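Local coordinates for protein member of s1p family of ribosomal proteins (Pyrococcus furiosus, PDB 5YH1) that probably acts as a manganese-dependent nuclease of the DHH family, this chain being the DHH-domain portion that holds the metal, at residues A[56-61]-A[132-137]; A[156-161]-A[179-184]; A[256-261]-A[295-300]; A[318-323]-A[432-437]; A[394-399]-A[428-433]. One frame throughout, in Å; residues are numbered along the deposited sequence.

Interaction 1. Residues A[56-61]-A[132-137]. With MN (manganese (II) ion), chain F.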
# COMPACT_ATOMS: atom_id res chain seq x y z
N ARG A 56 -25.31 -18.23 -2.22
CA ARG A 56 -24.23 -17.75 -3.08
C ARG A 56 -23.67 -16.45 -2.51
O ARG A 56 -24.44 -15.58 -2.09
CB ARG A 56 -24.76 -17.51 -4.49
CG ARG A 56 -23.71 -17.01 -5.47
CD ARG A 56 -24.30 -16.72 -6.83
NE ARG A 56 -24.97 -17.89 -7.41
CZ ARG A 56 -24.39 -18.80 -8.20
NH1 ARG A 56 -23.11 -18.72 -8.55
NH2 ARG A 56 -25.12 -19.81 -8.65
N PRO A 57 -22.33 -16.29 -2.50
CA PRO A 57 -21.79 -15.03 -2.00
C PRO A 57 -22.08 -13.86 -2.93
O PRO A 57 -22.38 -14.05 -4.11
CB PRO A 57 -20.27 -15.28 -1.93
CG PRO A 57 -20.01 -16.51 -2.71
CD PRO A 57 -21.29 -17.27 -2.85
N ILE A 58 -22.01 -12.66 -2.36
CA ILE A 58 -22.21 -11.43 -3.09
C ILE A 58 -21.03 -10.51 -2.83
O ILE A 58 -20.61 -10.34 -1.69
CB ILE A 58 -23.51 -10.74 -2.63
CG1 ILE A 58 -24.72 -11.59 -3.02
CG2 ILE A 58 -23.63 -9.33 -3.21
CD1 ILE A 58 -26.04 -11.07 -2.47
N ILE A 59 -20.49 -9.94 -3.91
CA ILE A 59 -19.53 -8.85 -3.81
C ILE A 59 -20.22 -7.59 -4.27
O ILE A 59 -20.72 -7.53 -5.40
CB ILE A 59 -18.31 -9.02 -4.73
CG1 ILE A 59 -17.65 -10.36 -4.52
CG2 ILE A 59 -17.30 -7.90 -4.48
CD1 ILE A 59 -16.58 -10.61 -5.56
N LEU A 60 -20.23 -6.58 -3.41
CA LEU A 60 -20.76 -5.27 -3.76
C LEU A 60 -19.62 -4.25 -3.83
O LEU A 60 -18.99 -3.94 -2.83
CB LEU A 60 -21.84 -4.84 -2.75
CG LEU A 60 -22.76 -3.71 -3.19
CD1 LEU A 60 -24.01 -3.67 -2.33
CD2 LEU A 60 -22.07 -2.35 -3.13
N ARG A 61 -19.37 -3.75 -5.04
CA ARG A 61 -18.40 -2.69 -5.28
C ARG A 61 -19.13 -1.37 -5.44
O ARG A 61 -20.13 -1.32 -6.17
CB ARG A 61 -17.64 -2.95 -6.58
CG ARG A 61 -16.53 -3.97 -6.46
CD ARG A 61 -15.20 -3.27 -6.27
NE ARG A 61 -14.15 -4.21 -5.90
CZ ARG A 61 -13.06 -3.87 -5.22
NH1 ARG A 61 -12.86 -2.61 -4.85
NH2 ARG A 61 -12.15 -4.79 -4.94
N LEU A 132 -22.34 -13.41 -7.05
CA LEU A 132 -23.01 -12.38 -7.81
C LEU A 132 -22.25 -11.10 -7.51
O LEU A 132 -21.99 -10.78 -6.35
CB LEU A 132 -24.47 -12.24 -7.36
CG LEU A 132 -25.31 -11.12 -7.98
CD1 LEU A 132 -25.58 -11.43 -9.44
CD2 LEU A 132 -26.61 -10.93 -7.22
N VAL A 133 -21.90 -10.37 -8.57
CA VAL A 133 -21.22 -9.09 -8.45
C VAL A 133 -22.21 -7.95 -8.70
O VAL A 133 -22.89 -7.92 -9.74
CB VAL A 133 -20.04 -9.01 -9.44
CG1 VAL A 133 -19.40 -7.63 -9.41
CG2 VAL A 133 -19.00 -10.08 -9.12
N VAL A 134 -22.30 -7.04 -7.73
CA VAL A 134 -23.15 -5.85 -7.81
C VAL A 134 -22.26 -4.62 -7.75
O VAL A 134 -21.55 -4.43 -6.76
CB VAL A 134 -24.16 -5.79 -6.64
CG1 VAL A 134 -25.09 -4.58 -6.79
CG2 VAL A 134 -24.97 -7.07 -6.54
N ILE A 135 -22.28 -3.82 -8.81
CA ILE A 135 -21.47 -2.61 -8.90
C ILE A 135 -22.41 -1.41 -8.82
O ILE A 135 -23.42 -1.37 -9.53
CB ILE A 135 -20.73 -2.48 -10.24
CG1 ILE A 135 -20.20 -3.82 -10.72
CG2 ILE A 135 -19.60 -1.44 -10.10
CD1 ILE A 135 -19.09 -4.39 -9.87
N VAL A 136 -22.04 -0.42 -8.01
CA VAL A 136 -22.95 0.67 -7.64
C VAL A 136 -22.23 2.00 -7.69
O VAL A 136 -21.12 2.14 -7.15
CB VAL A 136 -23.51 0.44 -6.23
CG1 VAL A 136 -24.46 1.56 -5.83
CG2 VAL A 136 -24.20 -0.91 -6.14
N ASP A 137 -22.87 2.98 -8.33
CA ASP A 137 -22.29 4.31 -8.59
C ASP A 137 -21.05 4.27 -9.50
O ASP A 137 -20.38 5.28 -9.73
CB ASP A 137 -22.00 5.06 -7.28
CG ASP A 137 -21.84 6.55 -7.50
OD1 ASP A 137 -22.65 7.14 -8.26
OD2 ASP A 137 -20.89 7.14 -6.93
MN MN F . -23.07 9.33 -7.67
O HOH W 1 -21.30 9.55 -6.44
O HOH W 2 -21.78 10.53 -9.04

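Interaction 2. Residues A[156-161]-A[179-184]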
# COMPACT_ATOMS: atom_id res chain seq x y z
N VAL A 156 -19.46 -15.24 -14.29
CA VAL A 156 -20.01 -14.45 -13.18
C VAL A 156 -21.17 -13.58 -13.67
O VAL A 156 -21.11 -12.99 -14.74
CB VAL A 156 -18.91 -13.59 -12.53
CG1 VAL A 156 -19.49 -12.46 -11.69
CG2 VAL A 156 -17.99 -14.47 -11.68
N LYS A 157 -22.24 -13.53 -12.87
CA LYS A 157 -23.37 -12.64 -13.17
C LYS A 157 -23.17 -11.30 -12.49
O LYS A 157 -22.58 -11.21 -11.41
CB LYS A 157 -24.68 -13.29 -12.76
CG LYS A 157 -24.97 -14.51 -13.62
CD LYS A 157 -26.32 -15.11 -13.29
CE LYS A 157 -26.65 -16.23 -14.26
NZ LYS A 157 -27.94 -16.88 -13.88
N ILE A 158 -23.64 -10.25 -13.16
CA ILE A 158 -23.27 -8.89 -12.82
C ILE A 158 -24.51 -8.00 -12.82
O ILE A 158 -25.25 -7.95 -13.81
CB ILE A 158 -22.24 -8.33 -13.84
CG1 ILE A 158 -20.98 -9.21 -13.90
CG2 ILE A 158 -21.84 -6.91 -13.47
CD1 ILE A 158 -20.09 -8.92 -15.09
N VAL A 159 -24.73 -7.31 -11.71
CA VAL A 159 -25.76 -6.28 -11.58
C VAL A 159 -25.08 -4.91 -11.49
O VAL A 159 -24.15 -4.72 -10.71
CB VAL A 159 -26.62 -6.51 -10.32
CG1 VAL A 159 -27.59 -5.35 -10.07
CG2 VAL A 159 -27.36 -7.84 -10.42
N VAL A 160 -25.54 -3.97 -12.31
CA VAL A 160 -25.07 -2.59 -12.25
C VAL A 160 -26.20 -1.63 -11.88
O VAL A 160 -27.27 -1.65 -12.51
CB VAL A 160 -24.48 -2.13 -13.59
CG1 VAL A 160 -23.95 -0.70 -13.45
CG2 VAL A 160 -23.39 -3.08 -14.07
N ILE A 161 -25.94 -0.80 -10.86
CA ILE A 161 -26.83 0.28 -10.43
C ILE A 161 -26.02 1.58 -10.46
O ILE A 161 -25.22 1.84 -9.56
CB ILE A 161 -27.39 0.04 -9.02
CG1 ILE A 161 -28.15 -1.29 -8.95
CG2 ILE A 161 -28.30 1.18 -8.60
CD1 ILE A 161 -28.43 -1.78 -7.55
N GLU A 179 -24.19 -5.26 -23.04
CA GLU A 179 -23.91 -6.61 -23.53
C GLU A 179 -23.04 -7.43 -22.58
O GLU A 179 -23.00 -8.65 -22.68
CB GLU A 179 -23.25 -6.56 -24.91
CG GLU A 179 -24.14 -5.98 -25.98
CD GLU A 179 -23.41 -5.70 -27.29
OE1 GLU A 179 -22.26 -5.19 -27.26
OE2 GLU A 179 -23.99 -5.99 -28.35
N TYR A 180 -22.35 -6.77 -21.65
CA TYR A 180 -21.44 -7.47 -20.73
C TYR A 180 -22.00 -7.65 -19.32
O TYR A 180 -21.34 -8.25 -18.49
CB TYR A 180 -20.10 -6.75 -20.67
CG TYR A 180 -19.42 -6.66 -22.01
CD1 TYR A 180 -18.54 -7.65 -22.43
CD2 TYR A 180 -19.68 -5.60 -22.86
CE1 TYR A 180 -17.92 -7.57 -23.67
CE2 TYR A 180 -19.07 -5.51 -24.10
CZ TYR A 180 -18.19 -6.50 -24.49
OH TYR A 180 -17.58 -6.40 -25.71
N VAL A 181 -23.20 -7.12 -19.06
CA VAL A 181 -23.82 -7.25 -17.74
C VAL A 181 -25.25 -7.77 -17.86
O VAL A 181 -25.89 -7.60 -18.89
CB VAL A 181 -23.79 -5.93 -16.94
CG1 VAL A 181 -22.36 -5.42 -16.79
CG2 VAL A 181 -24.68 -4.87 -17.58
N ASP A 182 -25.75 -8.36 -16.78
CA ASP A 182 -27.03 -9.06 -16.79
C ASP A 182 -28.23 -8.15 -16.51
O ASP A 182 -29.33 -8.39 -17.02
CB ASP A 182 -26.99 -10.21 -15.78
CG ASP A 182 -25.95 -11.26 -16.16
OD1 ASP A 182 -26.33 -12.20 -16.87
OD2 ASP A 182 -24.75 -11.12 -15.82
N VAL A 183 -28.05 -7.14 -15.67
CA VAL A 183 -29.05 -6.09 -15.53
C VAL A 183 -28.37 -4.78 -15.17
O VAL A 183 -27.48 -4.73 -14.29
CB VAL A 183 -30.15 -6.43 -14.50
CG1 VAL A 183 -29.59 -6.54 -13.10
CG2 VAL A 183 -31.27 -5.39 -14.55
N HIS A 184 -28.76 -3.72 -15.87
CA HIS A 184 -28.20 -2.40 -15.70
C HIS A 184 -29.33 -1.42 -15.35
O HIS A 184 -30.18 -1.13 -16.18
CB HIS A 184 -27.46 -2.01 -16.97
CG HIS A 184 -26.68 -0.74 -16.87
ND1 HIS A 184 -25.99 -0.21 -17.93
CD2 HIS A 184 -26.51 0.12 -15.84
CE1 HIS A 184 -25.41 0.92 -17.56
NE2 HIS A 184 -25.71 1.14 -16.30

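Interaction 3. Residues A[256-261]-A[295-300]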
# COMPACT_ATOMS: atom_id res chain seq x y z
N ILE A 256 -23.18 15.82 7.25
CA ILE A 256 -23.03 14.37 7.09
C ILE A 256 -22.25 14.02 5.81
O ILE A 256 -21.31 13.22 5.86
CB ILE A 256 -24.39 13.64 7.11
CG1 ILE A 256 -24.96 13.66 8.53
CG2 ILE A 256 -24.25 12.19 6.64
CD1 ILE A 256 -26.41 13.23 8.64
N ALA A 257 -22.63 14.62 4.69
CA ALA A 257 -21.91 14.36 3.44
C ALA A 257 -20.44 14.76 3.53
O ALA A 257 -19.56 14.02 3.06
CB ALA A 257 -22.57 15.08 2.27
N GLU A 258 -20.16 15.92 4.12
CA GLU A 258 -18.78 16.40 4.25
C GLU A 258 -17.97 15.49 5.17
O GLU A 258 -16.80 15.24 4.91
CB GLU A 258 -18.73 17.84 4.75
CG GLU A 258 -19.26 18.87 3.74
CD GLU A 258 -18.31 19.17 2.59
OE1 GLU A 258 -17.17 18.66 2.55
OE2 GLU A 258 -18.70 19.95 1.71
N VAL A 259 -18.61 15.01 6.23
CA VAL A 259 -17.97 14.07 7.14
C VAL A 259 -17.62 12.75 6.44
O VAL A 259 -16.51 12.24 6.60
CB VAL A 259 -18.82 13.82 8.40
CG1 VAL A 259 -18.29 12.63 9.19
CG2 VAL A 259 -18.84 15.06 9.28
N ILE A 260 -18.55 12.21 5.67
CA ILE A 260 -18.30 10.94 4.96
C ILE A 260 -17.12 11.06 4.00
O ILE A 260 -16.22 10.21 4.02
CB ILE A 260 -19.54 10.45 4.20
CG1 ILE A 260 -20.62 10.00 5.19
CG2 ILE A 260 -19.18 9.29 3.28
CD1 ILE A 260 -22.00 9.85 4.59
N ASP A 261 -17.11 12.11 3.19
CA ASP A 261 -16.05 12.31 2.19
C ASP A 261 -14.68 12.53 2.86
O ASP A 261 -13.65 12.16 2.30
CB ASP A 261 -16.37 13.48 1.25
CG ASP A 261 -17.58 13.20 0.35
OD1 ASP A 261 -17.92 12.02 0.08
OD2 ASP A 261 -18.20 14.17 -0.11
N GLY A 295 -18.30 15.93 16.45
CA GLY A 295 -16.86 15.88 16.67
C GLY A 295 -16.05 16.16 15.41
O GLY A 295 -15.05 16.88 15.45
N ILE A 296 -16.49 15.60 14.29
CA ILE A 296 -15.68 15.60 13.06
C ILE A 296 -15.94 16.84 12.21
O ILE A 296 -15.00 17.43 11.67
CB ILE A 296 -15.91 14.30 12.24
CG1 ILE A 296 -15.44 13.08 13.05
CG2 ILE A 296 -15.18 14.36 10.90
CD1 ILE A 296 -15.96 11.75 12.54
N TYR A 297 -17.20 17.24 12.07
CA TYR A 297 -17.52 18.32 11.12
C TYR A 297 -16.75 19.63 11.33
O TYR A 297 -16.25 20.20 10.36
CB TYR A 297 -19.04 18.59 11.01
CG TYR A 297 -19.27 19.70 10.03
CD1 TYR A 297 -19.21 19.47 8.66
CD2 TYR A 297 -19.45 21.01 10.47
CE1 TYR A 297 -19.36 20.51 7.75
CE2 TYR A 297 -19.61 22.05 9.57
CZ TYR A 297 -19.57 21.80 8.22
OH TYR A 297 -19.73 22.84 7.35
N PRO A 298 -16.63 20.12 12.59
CA PRO A 298 -15.84 21.36 12.81
C PRO A 298 -14.39 21.25 12.31
O PRO A 298 -13.84 22.19 11.74
CB PRO A 298 -15.87 21.52 14.34
CG PRO A 298 -17.12 20.81 14.77
CD PRO A 298 -17.24 19.63 13.84
N GLU A 299 -13.80 20.10 12.53
CA GLU A 299 -12.45 19.79 12.06
C GLU A 299 -12.40 19.85 10.53
O GLU A 299 -11.50 20.45 9.97
CB GLU A 299 -12.09 18.42 12.62
CG GLU A 299 -10.91 17.67 12.05
CD GLU A 299 -10.78 16.29 12.69
OE1 GLU A 299 -11.20 16.13 13.88
OE2 GLU A 299 -10.30 15.36 12.01
N VAL A 300 -13.40 19.28 9.87
CA VAL A 300 -13.48 19.32 8.41
C VAL A 300 -13.64 20.75 7.90
O VAL A 300 -12.97 21.16 6.96
CB VAL A 300 -14.66 18.47 7.88
CG1 VAL A 300 -14.75 18.56 6.37
CG2 VAL A 300 -14.50 17.02 8.31

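Interaction 4. Residues A[318-323]-A[432-437]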
# COMPACT_ATOMS: atom_id res chain seq x y z
N VAL A 318 -10.02 35.75 -14.44
CA VAL A 318 -10.22 36.77 -15.46
C VAL A 318 -11.58 36.62 -16.11
O VAL A 318 -12.06 35.50 -16.35
CB VAL A 318 -9.10 36.75 -16.54
CG1 VAL A 318 -7.75 37.00 -15.90
CG2 VAL A 318 -9.07 35.43 -17.30
N VAL A 319 -12.21 37.75 -16.39
CA VAL A 319 -13.44 37.77 -17.17
C VAL A 319 -13.04 37.92 -18.63
O VAL A 319 -12.41 38.90 -19.01
CB VAL A 319 -14.38 38.90 -16.74
CG1 VAL A 319 -15.65 38.89 -17.60
CG2 VAL A 319 -14.72 38.78 -15.26
N LEU A 320 -13.41 36.94 -19.43
CA LEU A 320 -13.04 36.92 -20.83
C LEU A 320 -14.00 37.82 -21.62
O LEU A 320 -15.09 38.12 -21.13
CB LEU A 320 -13.10 35.49 -21.36
CG LEU A 320 -12.31 34.43 -20.57
CD1 LEU A 320 -12.51 33.04 -21.16
CD2 LEU A 320 -10.84 34.78 -20.54
N PRO A 321 -13.61 38.23 -22.84
CA PRO A 321 -14.48 39.07 -23.68
C PRO A 321 -15.92 38.57 -23.82
O PRO A 321 -16.86 39.38 -23.85
CB PRO A 321 -13.77 39.05 -25.04
CG PRO A 321 -12.32 38.91 -24.68
CD PRO A 321 -12.31 37.98 -23.49
N ASN A 322 -16.11 37.26 -23.89
CA ASN A 322 -17.45 36.70 -24.02
C ASN A 322 -18.28 36.69 -22.72
O ASN A 322 -19.45 36.29 -22.73
CB ASN A 322 -17.41 35.30 -24.64
CG ASN A 322 -16.54 34.32 -23.86
OD1 ASN A 322 -16.11 34.60 -22.73
ND2 ASN A 322 -16.26 33.17 -24.47
N GLY A 323 -17.68 37.13 -21.62
CA GLY A 323 -18.36 37.19 -20.34
C GLY A 323 -18.05 36.05 -19.38
O GLY A 323 -18.49 36.08 -18.23
N LYS A 432 -8.00 28.68 -25.28
CA LYS A 432 -8.45 29.24 -26.55
C LYS A 432 -9.83 28.72 -26.90
O LYS A 432 -10.65 29.47 -27.43
CB LYS A 432 -7.47 28.92 -27.70
N GLU A 433 -10.09 27.45 -26.60
CA GLU A 433 -11.42 26.89 -26.84
C GLU A 433 -12.49 27.57 -25.98
O GLU A 433 -13.64 27.70 -26.42
CB GLU A 433 -11.43 25.38 -26.57
CG GLU A 433 -10.62 24.57 -27.57
CD GLU A 433 -11.01 24.84 -29.02
OE1 GLU A 433 -10.13 25.22 -29.81
OE2 GLU A 433 -12.21 24.70 -29.35
N VAL A 434 -12.12 27.98 -24.77
CA VAL A 434 -13.04 28.67 -23.86
C VAL A 434 -13.29 30.09 -24.36
O VAL A 434 -14.44 30.52 -24.41
CB VAL A 434 -12.54 28.66 -22.40
CG1 VAL A 434 -13.44 29.50 -21.51
CG2 VAL A 434 -12.49 27.23 -21.87
N LEU A 435 -12.23 30.81 -24.73
CA LEU A 435 -12.35 32.14 -25.37
C LEU A 435 -13.29 32.16 -26.57
O LEU A 435 -14.02 33.11 -26.76
CB LEU A 435 -10.99 32.65 -25.84
CG LEU A 435 -10.14 33.42 -24.83
CD1 LEU A 435 -8.68 33.42 -25.26
CD2 LEU A 435 -10.66 34.84 -24.66
N LYS A 436 -13.26 31.10 -27.37
CA LYS A 436 -14.03 31.01 -28.61
C LYS A 436 -15.50 30.65 -28.41
O LYS A 436 -16.28 30.70 -29.36
CB LYS A 436 -13.39 29.99 -29.57
CG LYS A 436 -12.07 30.47 -30.16
CD LYS A 436 -11.20 29.32 -30.67
CE LYS A 436 -11.94 28.38 -31.60
NZ LYS A 436 -11.09 27.21 -31.95
N LEU A 437 -15.89 30.26 -27.20
CA LEU A 437 -17.28 29.90 -26.93
C LEU A 437 -18.17 31.12 -27.19
O LEU A 437 -17.76 32.26 -26.96
CB LEU A 437 -17.46 29.41 -25.50
CG LEU A 437 -16.74 28.12 -25.09
CD1 LEU A 437 -16.86 27.90 -23.59
CD2 LEU A 437 -17.28 26.92 -25.86

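Interaction 5. Residues A[394-399]-A[428-433]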
# COMPACT_ATOMS: atom_id res chain seq x y z
N LYS A 394 -11.91 16.07 -27.04
CA LYS A 394 -11.75 15.52 -28.39
C LYS A 394 -11.03 16.52 -29.29
O LYS A 394 -10.09 16.15 -30.02
CB LYS A 394 -13.10 15.14 -29.01
CG LYS A 394 -13.81 13.99 -28.30
N ILE A 395 -11.43 17.79 -29.24
CA ILE A 395 -10.75 18.82 -30.01
C ILE A 395 -9.26 18.88 -29.64
O ILE A 395 -8.40 18.92 -30.52
CB ILE A 395 -11.42 20.21 -29.85
CG1 ILE A 395 -12.77 20.25 -30.57
CG2 ILE A 395 -10.52 21.32 -30.39
CD1 ILE A 395 -13.62 21.47 -30.24
N LEU A 396 -8.95 18.88 -28.35
CA LEU A 396 -7.55 19.01 -27.92
C LEU A 396 -6.71 17.82 -28.40
O LEU A 396 -5.60 18.01 -28.87
CB LEU A 396 -7.46 19.17 -26.39
CG LEU A 396 -8.04 20.48 -25.80
CD1 LEU A 396 -7.97 20.47 -24.28
CD2 LEU A 396 -7.35 21.72 -26.34
N ALA A 397 -7.26 16.61 -28.30
CA ALA A 397 -6.57 15.40 -28.74
C ALA A 397 -6.23 15.44 -30.23
O ALA A 397 -5.13 15.04 -30.63
CB ALA A 397 -7.41 14.17 -28.43
N GLU A 398 -7.15 15.95 -31.04
CA GLU A 398 -6.94 16.08 -32.48
C GLU A 398 -5.92 17.17 -32.82
O GLU A 398 -5.12 16.98 -33.73
CB GLU A 398 -8.27 16.35 -33.20
CG GLU A 398 -8.13 16.72 -34.68
CD GLU A 398 -9.46 16.88 -35.40
OE1 GLU A 398 -9.53 17.69 -36.35
OE2 GLU A 398 -10.45 16.19 -35.01
N LYS A 399 -5.95 18.30 -32.11
CA LYS A 399 -4.98 19.38 -32.34
C LYS A 399 -3.58 19.04 -31.84
O LYS A 399 -2.62 19.63 -32.30
CB LYS A 399 -5.40 20.68 -31.65
CG LYS A 399 -6.56 21.41 -32.27
CD LYS A 399 -6.60 22.86 -31.79
CE LYS A 399 -7.46 23.74 -32.69
NZ LYS A 399 -8.91 23.41 -32.56
N GLU A 428 -3.03 26.08 -22.79
CA GLU A 428 -3.25 27.22 -23.66
C GLU A 428 -4.28 26.91 -24.75
O GLU A 428 -5.10 27.77 -25.08
CB GLU A 428 -1.94 27.71 -24.26
CG GLU A 428 -1.08 28.45 -23.25
CD GLU A 428 0.21 28.99 -23.83
OE1 GLU A 428 0.52 28.68 -25.00
OE2 GLU A 428 0.92 29.72 -23.11
N ALA A 429 -4.27 25.69 -25.28
CA ALA A 429 -5.27 25.29 -26.26
C ALA A 429 -6.64 25.16 -25.60
O ALA A 429 -7.67 25.46 -26.21
CB ALA A 429 -4.89 23.99 -26.94
N PHE A 430 -6.66 24.68 -24.36
CA PHE A 430 -7.91 24.62 -23.61
C PHE A 430 -8.47 26.03 -23.43
O PHE A 430 -9.67 26.25 -23.62
CB PHE A 430 -7.71 23.96 -22.25
CG PHE A 430 -8.98 23.88 -21.44
CD1 PHE A 430 -9.83 22.81 -21.59
CD2 PHE A 430 -9.31 24.88 -20.54
CE1 PHE A 430 -11.01 22.74 -20.85
CE2 PHE A 430 -10.47 24.81 -19.80
CZ PHE A 430 -11.32 23.74 -19.96
N ALA A 431 -7.61 26.98 -23.08
CA ALA A 431 -8.05 28.35 -22.84
C ALA A 431 -8.59 29.01 -24.13
O ALA A 431 -9.54 29.79 -24.08
CB ALA A 431 -6.93 29.17 -22.24
N LYS A 432 -8.00 28.68 -25.28
CA LYS A 432 -8.45 29.24 -26.55
C LYS A 432 -9.83 28.72 -26.90
O LYS A 432 -10.65 29.47 -27.43
CB LYS A 432 -7.47 28.92 -27.70
N GLU A 433 -10.09 27.45 -26.60
CA GLU A 433 -11.42 26.89 -26.84
C GLU A 433 -12.49 27.57 -25.98
O GLU A 433 -13.64 27.70 -26.42
CB GLU A 433 -11.43 25.38 -26.57
CG GLU A 433 -10.62 24.57 -27.57
CD GLU A 433 -11.01 24.84 -29.02
OE1 GLU A 433 -10.13 25.22 -29.81
OE2 GLU A 433 -12.21 24.70 -29.35

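Interaction 1. Residues A[56-61]-A[132-137]
Two neighbouring strands of the parallel sheet in the DHH domain pair here, Ile58-Arg61 against Leu132-Val136, and the second runs straight into a manganese ligand. Their axes lie 4.7 Å apart at 15°. The ladder opens with Leu132 N on Pro57 O at 3.0 Å. Ile59 then gives its N-H to Leu132 O and takes that of Val134, and Arg61 does the same between Val134 O and Val136 N, the last bond, Val136 N to Arg61 O, measuring 2.8 Å. On one face Ile58 and Leu132 touch helix 32-53, and Leu60 and Val136 touch helix 66-86, as in a layered alpha/beta fold. There Leu60 CD2 meets Val136 CG2 at 4.0 Å, the two side chains crossing obliquely, and Ile58 CG2 touches Val134 CG2 at 4.2 Å. On the opposite face Ile135 CD1 rests on Arg61 CB at 3.9 Å. The Arg61 chain bends at chi2 (-97°), and its guanidinium leads away from the strand pair to a salt bridge with Asp115. Past the strand end, Asp137 has its CG anti to the backbone N (chi1 -161°). Its OD1 binds manganese at 2.3 Å, while OD2 stays 3.2 Å from manganese, so the carboxylate is monodentate. Asp67, His163 of the DHH motif, Asp229 and two waters complete the coordination.

Interaction 2. Residues A[156-161]-A[179-184]
Ile158 and Asp182 grip each other at the edge of the parallel DHH-domain sheet, where strand 158-161 meets the outermost strand, 183-185. Asp182 N donates to Ile158 O at 3.0 Å, and the Asp182 carboxylate answers by taking Ile158 N on OD2, also at 3.0 Å. That N-H comes to the anti side of the oxygen, 30° out of the carboxylate plane. Val183 N adds only a weak bond to the same Ile158 O, while Val160 N to Val183 O is short and almost straight (2.9 Å, 177° at the hydrogen). Register slips by one residue at Asp182: Ile158 lies beside Val181, but Val159 pairs with Val183. Val181 CG1 faces Ile158 and Val160 together, 3.7 Å from the CG2 of each, the Val181 side chain crossing both at about a right angle. Val183 has CG1 between its backbone N and carbonyl carbon (chi1 65°), and this methyl nestles against both methyls of Val159, CG2 being 3.7 Å from it. Further out, Lys152 forms a salt bridge with Asp182 OD2, Tyr148 of helix 145-152 packs on Ile158, Val160 and Val181, and Met47 of helix 32-53 touches Val183. Asp178 OD1 is hydrogen-bonded to His184 ND1, the His184 ring meets His189 edge-to-face, and His184 CD2 lies 3.6 Å from Val160 CG1.

Interaction 3. Residues A[256-261]-A[295-300]
The two methyls of Val259 touch Ile296 and Tyr297, neighbours on helix 286-311. CG1, anti to the backbone N (chi1 168°), meets Ile296 CG2 at 3.9 Å, the two side chains crossing at about a right angle. CG2 lies 3.9 Å from Tyr297 CB, near the plane of the phenol ring and at its edge. Tyr297 itself has CG anti to its backbone N (chi1 179°); farther along the ring, CE1 comes within 4.1 Å of Glu258 CB. Three residues on, Val300 CG1 lies 4.2 Å from the carbonyl O of Glu258. The contact is a near-perpendicular helix crossing, 80° with the short axes 9.2 Å apart, and it joins two helices of the all-helical part of the chain; Ile279 of helix 276-279 also packs on Val259. An alanine at Val259 would probably open a gap beside Ile296 CG2 and Tyr297 CB, letting the tyrosine ring shift more easily. The Glu258 chain bends at chi2 and ends in polar company, OE1 being hydrogen-bonded to Gln304 and salt-bridged to Lys345. Ile296 also packs on Arg150 of the second subunit, another copy of the protein.

Interaction 4. Residues A[318-323]-A[432-437]
The flat amide of Asn322 presents its N-H edge to the backbone of 434-437, with two carbonyl oxygens close to the amide plane. Leu435 O stands over one face, 3.2 Å from Asn322 ND2, but at too poor an angle to be bonded. ND2 donates to Leu437 O at 3.0 Å and to Val434 O at 3.2 Å. At Val434 O the donor arrives in the carbonyl plane, on a lone pair, whereas at Leu437 O it is tilted 35° from that plane. Val434 O also accepts Leu437 N, so two donors grip it. The CG of Asn322 sits between its backbone N and carbonyl carbon (chi1 57°), and OD1 is hydrogen-bonded to Ile324 N. This residue belongs to a type I turn, Leu320-Gly323, that links antiparallel strands 316-319 and 325-330 and docks on helix 423-435. An alanine in place of Asn322 would probably leave Leu437 O without this donor and Val434 O with one fewer, apolar contacts then holding the turn. Nearer the strand, Leu320 CD1 meets Val434 CG1 at 3.7 Å. Leu435 CD2 touches Pro321 CD at 3.7 Å. Within 432-437, Lys436 NZ forms a salt bridge with Glu433 OE1 at 3.1 Å.

Interaction 5. Residues A[394-399]-A[428-433]
Leu396 holds CG anti to its carbonyl carbon (chi1 -66°) and CD1 anti to CA (chi2 176°), and its two methyls meet different residues of helix 423-435. CD2 presses on Ala429 CB at 3.4 Å, tighter than usual van der Waals contact, which marks the small alanine as the point of close approach. CD1 lies 4.0 Å from Phe430 CD1, at the edge of the ring and near its plane. Phe430 has CG anti to the backbone N, and its ring also meets Leu389 and Ile392 of helix 389-399. On the outer side, Glu433 bends at chi2, and its CD comes 3.8 Å from Ile395 CG2. Its OE2 is 3.6 Å from Ile395 CD1, so both Ile395 methyls lie against the carboxylate. Lys399, bent at chi4, reaches this carboxylate tip to tip, NZ to OE1 at 3.5 Å, a long, weak salt bridge; OE1 has its stronger partner in Lys436. The short axes of the helices cross at 131°, 10.3 Å apart. Phe326 of strand 325-330 packs on Phe430 and Ala431, tying the pair to the mixed sheet. Helices laid on such a sheet are consistent with the DHHA1-type C-terminal domain of RecJ-like proteins.

In the fold
Interactions 1 and 2 are consecutive steps across one parallel sheet: their centres are 10 Å apart, and Val133 O probably accepts the N-H of Val159 at 2.8 Å. Interaction 1 delivers a manganese ligand directly, whereas in interaction 2 the Val160 side chain stays about 12 Å from the metal. Interaction 3 sits in the helical part, its centre about 28 Å from that of interaction 1, yet Glu258 comes within about 12 Å of the metal ligand Asp229, side chain to side chain. Interactions 4 and 5 share helix 423-435, centres about 13 Å apart, and lie across the chain's centre from interaction 1, away from the metal.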